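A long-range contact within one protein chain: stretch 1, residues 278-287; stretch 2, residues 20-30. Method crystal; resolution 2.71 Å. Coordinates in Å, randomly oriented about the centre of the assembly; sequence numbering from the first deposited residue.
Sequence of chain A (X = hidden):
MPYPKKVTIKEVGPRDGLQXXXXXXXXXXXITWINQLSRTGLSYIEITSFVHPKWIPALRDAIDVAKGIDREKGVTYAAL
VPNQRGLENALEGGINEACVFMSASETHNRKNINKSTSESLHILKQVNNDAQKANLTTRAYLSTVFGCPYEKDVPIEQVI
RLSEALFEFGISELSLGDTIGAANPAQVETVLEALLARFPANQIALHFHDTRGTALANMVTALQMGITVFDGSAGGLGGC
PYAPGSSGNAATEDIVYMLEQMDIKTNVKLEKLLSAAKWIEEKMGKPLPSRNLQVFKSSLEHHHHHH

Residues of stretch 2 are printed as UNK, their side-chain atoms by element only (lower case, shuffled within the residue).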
ATOM      1  N   LYS A 278       4.443  17.588   4.394  1.00 43.45           N
ATOM      2  CA  LYS A 278       3.381  18.569   4.220  1.00 43.87           C
ATOM      3  C   LYS A 278       3.917  19.842   3.587  1.00 42.70           C
ATOM      4  O   LYS A 278       3.269  20.438   2.735  1.00 42.45           O
ATOM      5  CB  LYS A 278       2.743  18.894   5.567  1.00 46.34           C
ATOM      6  CG  LYS A 278       1.559  19.829   5.473  1.00 49.25           C
ATOM      7  CD  LYS A 278       0.992  20.125   6.852  1.00 52.14           C
ATOM      8  CE  LYS A 278      -0.136  21.150   6.772  1.00 54.26           C
ATOM      9  NZ  LYS A 278      -0.689  21.503   8.116  1.00 54.97           N
ATOM     10  N   TRP A 279       5.113  20.243   3.998  1.00 42.06           N
ATOM     11  CA  TRP A 279       5.714  21.451   3.477  1.00 41.24           C
ATOM     12  C   TRP A 279       5.713  21.484   1.960  1.00 41.26           C
ATOM     13  O   TRP A 279       5.049  22.327   1.369  1.00 42.00           O
ATOM     14  CB  TRP A 279       7.137  21.586   3.987  1.00 42.08           C
ATOM     15  CG  TRP A 279       7.636  22.980   3.928  1.00 42.30           C
ATOM     16  CD1 TRP A 279       7.360  23.980   4.805  1.00 42.61           C
ATOM     17  CD2 TRP A 279       8.465  23.550   2.914  1.00 43.32           C
ATOM     18  NE1 TRP A 279       7.964  25.141   4.403  1.00 43.14           N
ATOM     19  CE2 TRP A 279       8.649  24.908   3.242  1.00 43.93           C
ATOM     20  CE3 TRP A 279       9.069  23.045   1.754  1.00 44.24           C
ATOM     21  CZ2 TRP A 279       9.417  25.777   2.450  1.00 44.63           C
ATOM     22  CZ3 TRP A 279       9.829  23.908   0.965  1.00 44.89           C
ATOM     23  CH2 TRP A 279       9.996  25.259   1.319  1.00 45.06           C
ATOM     24  N   ILE A 280       6.467  20.585   1.332  1.00 41.16           N
ATOM     25  CA  ILE A 280       6.539  20.512  -0.132  1.00 41.48           C
ATOM     26  C   ILE A 280       5.168  20.348  -0.762  1.00 43.39           C
ATOM     27  O   ILE A 280       4.907  20.888  -1.829  1.00 43.80           O
ATOM     28  CB  ILE A 280       7.351  19.328  -0.603  1.00 40.43           C
ATOM     29  CG1 ILE A 280       7.499  18.356   0.552  1.00 40.46           C
ATOM     30  CG2 ILE A 280       8.671  19.793  -1.194  1.00 38.95           C
ATOM     31  CD1 ILE A 280       7.474  16.925   0.131  1.00 42.29           C
ATOM     32  N   GLU A 281       4.299  19.578  -0.117  1.00 45.02           N
ATOM     33  CA  GLU A 281       2.969  19.382  -0.650  1.00 47.04           C
ATOM     34  C   GLU A 281       2.329  20.746  -0.868  1.00 49.94           C
ATOM     35  O   GLU A 281       1.636  20.970  -1.860  1.00 51.66           O
ATOM     36  CB  GLU A 281       2.110  18.571   0.308  1.00 46.09           C
ATOM     37  CG  GLU A 281       1.012  17.797  -0.390  1.00 45.73           C
ATOM     38  CD  GLU A 281      -0.143  17.468   0.522  1.00 45.46           C
ATOM     39  OE1 GLU A 281      -0.926  16.559   0.166  1.00 44.73           O
ATOM     40  OE2 GLU A 281      -0.272  18.127   1.580  1.00 43.86           O
ATOM     41  N   GLU A 282       2.565  21.660   0.067  1.00 51.88           N
ATOM     42  CA  GLU A 282       2.013  23.000  -0.037  1.00 53.42           C
ATOM     43  C   GLU A 282       2.727  23.774  -1.121  1.00 53.57           C
ATOM     44  O   GLU A 282       2.106  24.549  -1.831  1.00 54.93           O
ATOM     45  CB  GLU A 282       2.122  23.725   1.309  1.00 54.87           C
ATOM     46  CG  GLU A 282       1.153  23.186   2.354  1.00 57.02           C
ATOM     47  CD  GLU A 282       1.465  23.631   3.775  1.00 58.47           C
ATOM     48  OE1 GLU A 282       0.674  23.283   4.684  1.00 58.92           O
ATOM     49  OE2 GLU A 282       2.496  24.314   3.988  1.00 59.45           O
ATOM     50  N   LYS A 283       4.029  23.563  -1.257  1.00 53.51           N
ATOM     51  CA  LYS A 283       4.767  24.267  -2.286  1.00 54.79           C
ATOM     52  C   LYS A 283       4.400  23.656  -3.626  1.00 55.55           C
ATOM     53  O   LYS A 283       4.573  24.273  -4.674  1.00 55.92           O
ATOM     54  CB  LYS A 283       6.275  24.148  -2.058  1.00 55.60           C
ATOM     55  CG  LYS A 283       6.943  25.450  -1.656  1.00 55.80           C
ATOM     56  CD  LYS A 283       6.384  25.962  -0.343  1.00 57.53           C
ATOM     57  CE  LYS A 283       6.951  27.322   0.026  1.00 58.65           C
ATOM     58  NZ  LYS A 283       6.320  27.862   1.272  1.00 58.62           N
HETATM   59  N   MSE A 284       3.868  22.442  -3.586  1.00 56.32           N
HETATM   60  CA  MSE A 284       3.488  21.744  -4.806  1.00 57.33           C
HETATM   61  C   MSE A 284       2.075  22.135  -5.226  1.00 56.54           C
HETATM   62  O   MSE A 284       1.690  21.974  -6.386  1.00 56.55           O
HETATM   63  CB  MSE A 284       3.554  20.234  -4.580  1.00 60.15           C
HETATM   64  CG  MSE A 284       3.830  19.427  -5.837  1.00 64.37           C
HETATM   65 SE   MSE A 284       5.726  19.296  -6.199  1.00 67.85          SE
HETATM   66  CE  MSE A 284       5.974  20.966  -7.147  1.00 69.41           C
ATOM     67  N   GLY A 285       1.310  22.650  -4.271  1.00 55.35           N
ATOM     68  CA  GLY A 285      -0.058  23.046  -4.555  1.00 54.27           C
ATOM     69  C   GLY A 285      -0.887  21.860  -5.018  1.00 52.98           C
ATOM     70  O   GLY A 285      -2.014  22.013  -5.495  1.00 53.70           O
ATOM     71  N   LYS A 286      -0.321  20.670  -4.874  1.00 50.79           N
ATOM     72  CA  LYS A 286      -0.991  19.457  -5.277  1.00 48.30           C
ATOM     73  C   LYS A 286      -0.859  18.471  -4.134  1.00 47.07           C
ATOM     74  O   LYS A 286       0.138  18.471  -3.426  1.00 47.81           O
ATOM     75  CB  LYS A 286      -0.323  18.890  -6.526  1.00 48.74           C
ATOM     76  CG  LYS A 286      -1.050  17.719  -7.138  1.00 49.71           C
ATOM     77  CD  LYS A 286      -0.093  16.560  -7.390  1.00 51.65           C
ATOM     78  CE  LYS A 286       1.042  16.936  -8.336  1.00 51.20           C
ATOM     79  NZ  LYS A 286       1.860  15.740  -8.672  1.00 49.64           N
ATOM     80  N   PRO A 287      -1.877  17.630  -3.917  1.00 45.62           N
ATOM     81  CA  PRO A 287      -1.799  16.652  -2.828  1.00 42.94           C
ATOM     82  C   PRO A 287      -0.876  15.480  -3.173  1.00 40.53           C
ATOM     83  O   PRO A 287      -0.871  14.996  -4.299  1.00 40.10           O
ATOM     84  CB  PRO A 287      -3.253  16.223  -2.657  1.00 44.32           C
ATOM     85  CG  PRO A 287      -3.794  16.332  -4.063  1.00 45.86           C
ATOM     86  CD  PRO A 287      -3.225  17.649  -4.519  1.00 45.29           C
ATOM     87  N   UNK A  20      10.693  14.315 -11.242  1.00 49.96           N
ATOM     88  CA  UNK A  20       9.539  13.614 -11.790  1.00 51.72           C
ATOM     89  C   UNK A  20       8.238  14.411 -11.582  1.00 51.41           C
ATOM     90  O   UNK A  20       7.135  13.921 -11.830  1.00 50.79           O
ATOM     91  c   UNK A  20       9.435  12.214 -11.167  1.00 54.79           C
ATOM     92  n   UNK A  20       9.586  10.080 -12.353  1.00 59.90           N
ATOM     93  o   UNK A  20      11.461  11.302 -12.126  1.00 59.09           O
ATOM     94  c   UNK A  20      10.255  11.155 -11.929  1.00 57.80           C
ATOM     95  N   UNK A  21       8.379  15.650 -11.131  1.00 51.49           N
ATOM     96  CA  UNK A  21       7.232  16.510 -10.927  1.00 51.32           C
ATOM     97  C   UNK A  21       7.221  17.628 -11.963  1.00 50.83           C
ATOM     98  O   UNK A  21       8.211  18.337 -12.143  1.00 51.68           O
ATOM     99  c   UNK A  21       7.264  17.087  -9.524  1.00 51.16           C
ATOM    100  c   UNK A  21       5.478  15.557  -8.594  1.00 51.36           C
ATOM    101  o   UNK A  21       5.178  14.443  -8.103  1.00 51.57           O
ATOM    102  c   UNK A  21       6.908  16.068  -8.457  1.00 51.25           C
ATOM    103  o   UNK A  21       4.644  16.285  -9.174  1.00 50.53           O
ATOM    104  N   UNK A  22       6.100  17.783 -12.680  1.00 50.27           N
ATOM    105  CA  UNK A  22       5.952  18.814 -13.709  1.00 49.77           C
ATOM    106  C   UNK A  22       5.807  20.206 -13.113  1.00 50.04           C
ATOM    107  O   UNK A  22       4.994  21.016 -13.564  1.00 51.18           O
ATOM    108  c   UNK A  22       4.927  16.893 -12.655  1.00 49.30           C
ATOM    109  c   UNK A  22       3.905  17.693 -13.410  1.00 49.23           C
ATOM    110  c   UNK A  22       4.715  18.357 -14.470  1.00 48.98           C
ATOM    111  N   UNK A  23       6.599  20.481 -12.087  1.00 50.47           N
ATOM    112  CA  UNK A  23       6.552  21.780 -11.443  1.00 52.05           C
ATOM    113  C   UNK A  23       7.930  22.176 -10.974  1.00 51.45           C
ATOM    114  O   UNK A  23       8.664  21.355 -10.434  1.00 50.90           O
ATOM    115  c   UNK A  23       5.627  21.766 -10.233  1.00 54.05           C
ATOM    116  c   UNK A  23       5.616  23.151  -9.589  1.00 55.56           C
ATOM    117  c   UNK A  23       4.217  21.342 -10.656  1.00 56.71           C
ATOM    118  N   UNK A  24       8.292  23.437 -11.169  1.00 51.95           N
ATOM    119  CA  UNK A  24       9.608  23.865 -10.739  1.00 52.86           C
ATOM    120  C   UNK A  24       9.591  24.444  -9.329  1.00 51.60           C
ATOM    121  O   UNK A  24       8.847  25.376  -9.028  1.00 51.96           O
ATOM    122  c   UNK A  24      13.553  28.581  -9.698  1.00 61.71           C
ATOM    123  n   UNK A  24      13.853  25.166 -11.064  1.00 58.55           N
ATOM    124  c   UNK A  24      10.195  24.886 -11.717  1.00 54.41           C
ATOM    125  c   UNK A  24      13.461  26.399 -10.615  1.00 58.83           C
ATOM    126  c   UNK A  24      11.620  25.262 -11.384  1.00 56.84           C
ATOM    127  c   UNK A  24      11.408  27.677 -10.424  1.00 59.60           C
ATOM    128  c   UNK A  24      12.160  28.712  -9.876  1.00 60.93           C
ATOM    129  c   UNK A  24      12.062  26.499 -10.806  1.00 58.09           C
ATOM    130  c   UNK A  24      12.740  24.485 -11.524  1.00 57.69           C
ATOM    131  c   UNK A  24      14.218  27.436 -10.065  1.00 60.08           C
ATOM    132  N   UNK A  25      10.408  23.864  -8.462  1.00 49.42           N
ATOM    133  CA  UNK A  25      10.517  24.330  -7.096  1.00 47.83           C
ATOM    134  C   UNK A  25      11.671  25.314  -7.040  1.00 47.09           C
ATOM    135  O   UNK A  25      12.791  24.991  -7.433  1.00 45.71           O
ATOM    136  c   UNK A  25       9.663  22.177  -6.139  1.00 46.77           C
ATOM    137  c   UNK A  25      10.819  23.175  -6.127  1.00 48.05           C
ATOM    138  c   UNK A  25      11.092  23.728  -4.722  1.00 45.91           C
ATOM    139  c   UNK A  25       8.360  22.765  -5.652  1.00 45.60           C
ATOM    140  N   UNK A  26      11.393  26.513  -6.552  1.00 46.54           N
ATOM    141  CA  UNK A  26      12.425  27.527  -6.458  1.00 45.78           C
ATOM    142  C   UNK A  26      13.675  26.917  -5.856  1.00 45.07           C
ATOM    143  O   UNK A  26      13.607  26.171  -4.879  1.00 43.26           O
ATOM    144  c   UNK A  26      11.947  28.672  -5.606  1.00 46.65           C
ATOM    145  N   UNK A  27      14.812  27.247  -6.457  1.00 44.83           N
ATOM    146  CA  UNK A  27      16.097  26.754  -6.013  1.00 45.26           C
ATOM    147  C   UNK A  27      16.233  26.924  -4.505  1.00 46.31           C
ATOM    148  O   UNK A  27      16.708  26.020  -3.821  1.00 48.13           O
ATOM    149  c   UNK A  27      17.081  28.999  -6.588  1.00 48.17           C
ATOM    150  c   UNK A  27      17.230  27.490  -6.760  1.00 45.68           C
ATOM    151  o   UNK A  27      18.507  27.061  -6.271  1.00 43.26           O
ATOM    152  N   UNK A  28      15.794  28.057  -3.968  1.00 46.17           N
ATOM    153  CA  UNK A  28      15.910  28.265  -2.527  1.00 46.46           C
ATOM    154  C   UNK A  28      15.061  27.281  -1.748  1.00 44.61           C
ATOM    155  O   UNK A  28      15.557  26.600  -0.857  1.00 45.86           O
ATOM    156  o   UNK A  28      18.715  30.294  -3.399  1.00 53.74           O
ATOM    157  o   UNK A  28      18.298  30.359  -1.229  1.00 55.18           O
ATOM    158  c   UNK A  28      17.935  30.449  -2.430  1.00 54.47           C
ATOM    159  c   UNK A  28      16.470  30.761  -2.730  1.00 52.76           C
ATOM    160  c   UNK A  28      15.526  29.706  -2.153  1.00 50.03           C
ATOM    161  N   UNK A  29      13.781  27.207  -2.094  1.00 42.89           N
ATOM    162  CA  UNK A  29      12.850  26.299  -1.431  1.00 41.96           C
ATOM    163  C   UNK A  29      13.414  24.885  -1.340  1.00 41.00           C
ATOM    164  O   UNK A  29      13.239  24.203  -0.335  1.00 40.73           O
ATOM    165  o   UNK A  29      11.102  28.346  -1.149  1.00 42.57           O
ATOM    166  o   UNK A  29       9.721  27.698  -2.745  1.00 39.81           O
ATOM    167  c   UNK A  29      10.726  27.524  -2.018  1.00 41.57           C
ATOM    168  c   UNK A  29      11.516  26.257  -2.180  1.00 41.17           C
ATOM    169  N   UNK A  30      14.074  24.436  -2.401  1.00 39.72           N
ATOM    170  CA  UNK A  30      14.647  23.101  -2.386  1.00 38.73           C
ATOM    171  C   UNK A  30      15.537  23.012  -1.153  1.00 39.56           C
ATOM    172  O   UNK A  30      15.401  22.098  -0.339  1.00 39.81           O
ATOM    173  c   UNK A  30      15.654  22.025  -5.979  1.00 37.03           C
ATOM    174  c   UNK A  30      15.488  22.836  -3.634  1.00 37.40           C
ATOM    175  c   UNK A  30      14.702  22.591  -4.919  1.00 35.99           C
ATOM    176  n   UNK A  30      14.648  22.976  -8.112  1.00 36.17           N
ATOM    177  c   UNK A  30      14.998  21.747  -7.339  1.00 37.65           C
TER

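Position 20 carries four side-chain atoms, two carbons with one oxygen and one nitrogen on the second, and stays out of reach of stretch 1. One oxygen and one nitrogen on the second carbon make a short amide, Asn20.

Position 21 has three carbons, the third bearing two oxygens, and its CB points toward stretch 1. One oxygen lies 2.9 Å from Lys286 NZ. A carboxylate at the end of two further carbons is Glu21, and the contact is a salt bridge and hydrogen bond from Lys286 NZ to Glu21 OE1; OE2 is bonded elsewhere in the structure.

At position 22 three carbons close a ring onto the backbone nitrogen, which defines Pro22. It makes no contact.

Position 23 shows one carbon carrying two more, and its CB lies 3.2 Å from Met284 CE. This symmetric fork is Val23, with chi1 in t.

Position 24 has nine carbons and one nitrogen: a single carbon, then fused five- and six-membered rings holding the other eight carbons and the nitrogen. This is Trp24, whose CB points away from stretch 1.

Position 25 has four carbons, forked at the first, with one arm two carbons long. The tip of that arm is 3.3 Å from Met284 CE. The residue is Ile25, and the tip is CD1, which also lies 4.2 Å from Lys283 O.

A lone carbon at position 26 gives Ala26, the N-cap of the following helix.

Position 27, one carbon carrying an oxygen and a carbon, is Thr27; position 28, three carbons ending in two oxygens, is Glu28. Neither touches stretch 1.

Position 29 has two carbons, the second with two oxygens, and its CB is 3.9 Å from Trp279 CH2. The short carboxylate is Asp29. Its OD1 approaches Lys283 CG at 3.7 Å, while its backbone O lies obliquely to the indole, 3.7 Å from Trp279 CZ3.

Four carbons in a row ending in nitrogen at position 30 make Lys30. Its CB points away from stretch 1, and its NZ donates to Ile25 O at 2.8 Å, tying the helix start to the preceding loop.

The contact centres on selenomethionine Met284. Its CB points sideways, but chi1 t, chi2 p and chi3 m bring the CE methyl between Val23 and Ile25, where the three side chains pack as an apolar cluster. The Lys286–Glu21 salt bridge adds a polar tie near this cluster, and Trp279 and Lys283, one helical turn apart, both meet Asp29.

Stretch 2, residues 20-30: NEPVWIATEDK
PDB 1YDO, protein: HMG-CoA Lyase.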